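Local coordinates for endolytic peptidoglycan transglycosylase RlpA (Pseudomonas aeruginosa, PDB 6I05), which cleaves peptidoglycan as a lytic transglycosylase with a strong preference for naked glycan strands that lack stem peptides, at residues Gly9-Ala12 with Ala16-Leu19; Phe33-Val38 with Leu44-Leu49. All blocks are in the same frame, centred on the assembly; numbering follows the deposited sequence. Where two conformers were deposited one is given.

Interaction 1: residues Gly9-Ala12 with Ala16-Leu19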
loop_
_atom_site.group_PDB
_atom_site.type_symbol
_atom_site.label_atom_id
_atom_site.label_comp_id
_atom_site.label_asym_id
_atom_site.label_seq_id
_atom_site.Cartn_x
_atom_site.Cartn_y
_atom_site.Cartn_z
ATOM N N GLY A 9 0.924 4.190 -1.776
ATOM C CA GLY A 9 0.554 5.425 -2.436
ATOM C C GLY A 9 -0.680 5.987 -1.775
ATOM O O GLY A 9 -1.340 5.328 -0.968
ATOM N N ALA A 10 -0.991 7.218 -2.142
ATOM C CA ALA A 10 -2.184 7.887 -1.653
ATOM C C ALA A 10 -2.658 8.798 -2.773
ATOM O O ALA A 10 -1.847 9.510 -3.370
ATOM C CB ALA A 10 -1.870 8.692 -0.389
ATOM N N PHE A 11 -3.953 8.748 -3.075
ATOM C CA PHE A 11 -4.482 9.339 -4.295
ATOM C C PHE A 11 -5.776 10.080 -4.008
ATOM O O PHE A 11 -6.584 9.651 -3.186
ATOM C CB PHE A 11 -4.789 8.259 -5.340
ATOM C CG PHE A 11 -3.612 7.394 -5.674
ATOM C CD1 PHE A 11 -3.366 6.233 -4.959
ATOM C CD2 PHE A 11 -2.746 7.744 -6.700
ATOM C CE1 PHE A 11 -2.274 5.436 -5.258
ATOM C CE2 PHE A 11 -1.650 6.947 -7.005
ATOM C CZ PHE A 11 -1.419 5.791 -6.281
ATOM N N ALA A 12 -5.982 11.184 -4.730
ATOM C CA ALA A 12 -7.282 11.846 -4.728
ATOM C C ALA A 12 -8.299 11.091 -5.577
ATOM O O ALA A 12 -9.498 11.116 -5.274
ATOM C CB ALA A 12 -7.139 13.284 -5.231
ATOM N N ALA A 16 -7.328 5.500 -9.405
ATOM C CA ALA A 16 -5.884 5.334 -9.302
ATOM C C ALA A 16 -5.519 4.476 -8.100
ATOM O O ALA A 16 -4.606 3.646 -8.175
ATOM C CB ALA A 16 -5.204 6.703 -9.224
ATOM N N ALA A 17 -6.215 4.674 -6.977
ATOM C CA ALA A 17 -5.976 3.846 -5.801
ATOM C C ALA A 17 -6.368 2.398 -6.067
ATOM O O ALA A 17 -5.620 1.474 -5.732
ATOM C CB ALA A 17 -6.728 4.409 -4.596
ATOM N N GLU A 18 -7.532 2.184 -6.686
ATOM C CA GLU A 18 -7.955 0.823 -7.001
ATOM C C GLU A 18 -6.997 0.163 -7.981
ATOM O O GLU A 18 -6.738 -1.042 -7.888
ATOM C CB GLU A 18 -9.379 0.823 -7.555
ATOM C CG GLU A 18 -10.441 1.279 -6.558
ATOM C CD GLU A 18 -10.849 0.184 -5.585
ATOM O OE1 GLU A 18 -10.364 -0.955 -5.727
ATOM O OE2 GLU A 18 -11.658 0.462 -4.675
ATOM N N LEU A 19 -6.462 0.934 -8.932
ATOM C CA LEU A 19 -5.522 0.368 -9.893
ATOM C C LEU A 19 -4.250 -0.089 -9.195
ATOM O O LEU A 19 -3.766 -1.201 -9.435
ATOM C CB LEU A 19 -5.206 1.386 -10.982
ATOM C CG LEU A 19 -4.196 0.927 -12.031
ATOM C CD1 LEU A 19 -4.665 -0.340 -12.731
ATOM C CD2 LEU A 19 -3.944 2.031 -13.051
#
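Phe11, near the end of strand 4-11, lays its ring against the first residues of helix 14-25, where two alanine methyls receive it on its two ortho carbons. CD2 packs on Ala16 CB at 3.7 Å. On the other flank of the ring CD1 meets Ala17, touching the backbone CA at 3.6 Å and the methyl CB at 3.8 Å; Ala17 CA approaches obliquely. Ala16 O sits over one face, 4.1 Å above the ring plane and displaced toward the rim. With chi1 at -56°, CG points opposite the carbonyl carbon and the ring swings to the helix side, while chi2 of 90° stands the ring across the CA-CB-CG plane. Because the helix side chains here are so short, the ring carbon CD1 reaches the helix backbone itself at Ala17 CA. The contact is largely apolar packing between a strand and the helix that follows it after a short connection, the first strand-helix unit of the SPOR domain. Phe11 also touches Val47 of the adjacent strand 42-52, and Ala17 reaches on to His45 and Val47 of that strand and to Ile34 of strand 32-39, which seats the helix over one face of the sheet.

Interaction 2: residues Phe33-Val38 with Leu44-Leu49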
loop_
_atom_site.group_PDB
_atom_site.type_symbol
_atom_site.label_atom_id
_atom_site.label_comp_id
_atom_site.label_asym_id
_atom_site.label_seq_id
_atom_site.Cartn_x
_atom_site.Cartn_y
_atom_site.Cartn_z
ATOM N N PHE A 33 -5.347 -3.218 0.658
ATOM C CA PHE A 33 -6.614 -2.561 0.928
ATOM C C PHE A 33 -6.444 -1.062 0.769
ATOM O O PHE A 33 -5.329 -0.537 0.780
ATOM C CB PHE A 33 -7.151 -2.921 2.323
ATOM C CG PHE A 33 -6.230 -2.554 3.453
ATOM C CD1 PHE A 33 -5.212 -3.406 3.856
ATOM C CD2 PHE A 33 -6.402 -1.352 4.132
ATOM C CE1 PHE A 33 -4.383 -3.057 4.917
ATOM C CE2 PHE A 33 -5.579 -1.006 5.184
ATOM C CZ PHE A 33 -4.567 -1.859 5.578
ATOM N N ILE A 34 -7.568 -0.377 0.639
ATOM C CA ILE A 34 -7.599 1.075 0.553
ATOM C C ILE A 34 -8.221 1.607 1.830
ATOM O O ILE A 34 -9.279 1.130 2.256
ATOM C CB ILE A 34 -8.376 1.548 -0.686
ATOM C CG1 ILE A 34 -7.643 1.086 -1.949
ATOM C CG2 ILE A 34 -8.529 3.073 -0.677
ATOM C CD1 ILE A 34 -8.476 1.164 -3.209
ATOM N N SER A 35 -7.554 2.565 2.457
ATOM C CA SER A 35 -8.085 3.266 3.621
ATOM C C SER A 35 -8.288 4.715 3.199
ATOM O O SER A 35 -7.319 5.438 2.950
ATOM C CB SER A 35 -7.125 3.161 4.803
ATOM O OG SER A 35 -7.509 4.036 5.842
ATOM N N SER A 36 -9.541 5.126 3.085
ATOM C CA SER A 36 -9.884 6.461 2.622
ATOM C C SER A 36 -10.232 7.334 3.820
ATOM O O SER A 36 -11.000 6.914 4.695
ATOM C CB SER A 36 -11.077 6.391 1.668
ATOM O OG SER A 36 -10.796 5.528 0.579
ATOM N N VAL A 37 -9.682 8.551 3.853
ATOM C CA VAL A 37 -9.888 9.478 4.959
ATOM C C VAL A 37 -10.081 10.886 4.415
ATOM O O VAL A 37 -9.714 11.193 3.279
ATOM C CB VAL A 37 -8.711 9.449 5.959
ATOM C CG1 VAL A 37 -8.635 8.094 6.671
ATOM C CG2 VAL A 37 -7.396 9.762 5.249
ATOM N N VAL A 38 -10.651 11.753 5.246
ATOM C CA VAL A 38 -10.752 13.170 4.915
ATOM C C VAL A 38 -9.464 13.851 5.353
ATOM O O VAL A 38 -9.067 13.757 6.519
ATOM C CB VAL A 38 -11.967 13.826 5.586
ATOM C CG1 VAL A 38 -12.040 15.301 5.188
ATOM C CG2 VAL A 38 -13.248 13.127 5.187
ATOM N N LEU A 44 -8.699 11.370 0.679
ATOM C CA LEU A 44 -7.399 10.806 0.351
ATOM C C LEU A 44 -7.516 9.295 0.445
ATOM O O LEU A 44 -7.870 8.765 1.504
ATOM C CB LEU A 44 -6.343 11.312 1.331
ATOM C CG LEU A 44 -4.910 10.909 0.989
ATOM C CD1 LEU A 44 -4.473 11.528 -0.336
ATOM C CD2 LEU A 44 -3.960 11.284 2.125
ATOM N N HIS A 45 -7.231 8.607 -0.660
ATOM C CA HIS A 45 -7.351 7.152 -0.750
ATOM C C HIS A 45 -5.960 6.548 -0.605
ATOM O O HIS A 45 -5.155 6.601 -1.539
ATOM C CB HIS A 45 -7.956 6.753 -2.096
ATOM C CG HIS A 45 -9.293 7.362 -2.354
ATOM N ND1 HIS A 45 -10.441 6.914 -1.738
ATOM C CD2 HIS A 45 -9.669 8.379 -3.163
ATOM C CE1 HIS A 45 -11.468 7.631 -2.154
ATOM N NE2 HIS A 45 -11.026 8.531 -3.013
ATOM N N ARG A 46 -5.678 5.965 0.555
ATOM C CA ARG A 46 -4.359 5.419 0.859
ATOM C C ARG A 46 -4.339 3.932 0.559
ATOM O O ARG A 46 -5.210 3.192 1.019
ATOM C CB ARG A 46 -4.017 5.662 2.328
ATOM C CG ARG A 46 -4.178 7.144 2.662
ATOM C CD ARG A 46 -4.153 7.491 4.116
ATOM N NE ARG A 46 -5.103 6.728 4.913
ATOM C CZ ARG A 46 -5.132 6.802 6.233
ATOM N NH1 ARG A 46 -4.295 7.627 6.851
ATOM N NH2 ARG A 46 -5.963 6.048 6.928
ATOM N N VAL A 47 -3.352 3.495 -0.211
ATOM C CA VAL A 47 -3.236 2.095 -0.597
ATOM C C VAL A 47 -2.224 1.436 0.324
ATOM O O VAL A 47 -1.055 1.843 0.365
ATOM C CB VAL A 47 -2.837 1.947 -2.072
ATOM C CG1 VAL A 47 -2.749 0.475 -2.448
ATOM C CG2 VAL A 47 -3.836 2.672 -2.969
ATOM N N ARG A 48 -2.670 0.433 1.074
ATOM C CA ARG A 48 -1.890 -0.173 2.136
ATOM C C ARG A 48 -1.896 -1.685 1.996
ATOM O O ARG A 48 -2.715 -2.270 1.281
ATOM C CB ARG A 48 -2.450 0.222 3.505
ATOM C CG ARG A 48 -2.272 1.692 3.777
ATOM C CD ARG A 48 -2.845 2.120 5.098
ATOM N NE ARG A 48 -2.386 3.474 5.384
ATOM C CZ ARG A 48 -2.517 4.087 6.551
ATOM N NH1 ARG A 48 -3.136 3.489 7.558
ATOM N NH2 ARG A 48 -2.018 5.304 6.700
ATOM N N LEU A 49 -0.962 -2.322 2.690
ATOM C CA LEU A 49 -0.976 -3.776 2.734
ATOM C C LEU A 49 -0.516 -4.266 4.096
ATOM O O LEU A 49 0.244 -3.597 4.798
ATOM C CB LEU A 49 -0.236 -4.424 1.568
ATOM C CG LEU A 49 1.234 -4.090 1.583
ATOM C CD1 LEU A 49 2.007 -5.265 2.114
ATOM C CD2 LEU A 49 1.699 -3.761 0.187
#
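Arg46 bends its chain at chi3 (-53°), which folds the guanidinium back onto Ser35; Ser35 OG, trans to its own backbone N, swings out to meet it. The grip is side-on: NH2 of Arg46 donates to Ser35 OG at 2.8 Å, almost straight at 168°, and NE of Arg46 to Ser35 O at 3.2 Å. That carbonyl also takes Arg46 N, the two donors arriving from opposite faces of its plane. One guanidinium face carries Val37 CG1, 3.3 Å above the plane. On the opposite face the Arg48 guanidinium overlaps it in an offset manner, Arg48 NH2 lying toward the rim, while Gln7 OE1 accepts from Arg48 NE. All this decorates an antiparallel beta hairpin, strands 32-39 and 42-52, within the SPOR sheet: Phe33-Arg48, Ser35-Arg46 and Val37-Leu44 are hydrogen-bonded pairs, Ile34-Val47 and Ser36-His45 non-hydrogen-bonded ones. On the face with Arg46, Arg48 CB lies over the Phe33 ring in a CH-pi contact, 4.0 Å from the centroid. On the other face, which helix 14-25 covers at Ile34, His45 and Val47, Ser36 OG and His45 ND1 share a hydrogen bond of 2.7 Å at the imidazole edge, and Ile34 CG1 packs on Val47 CG2 at 4.2 Å.

In the fold
Strand 42-52 joins the two contacts, whose centres are about 8 Å apart. Its outer neighbour is strand 32-39 of interaction 2; its other neighbour is strand 4-11, which carries Phe11 of interaction 1. Two probable backbone hydrogen bonds bridge them, from His45 N to Phe11 O and from Val47 N to Gly9 O, both 2.8 Å. Ala17 touches Ile34, so helix 14-25 reaches across to the edge strand as well. The helix therefore lies on the sheet face bearing Ile34, Ser36, His45 and Val47, whereas Phe33, Ser35, Arg46 and Arg48 face the other way, a surface that may take part in recognising denuded glycan.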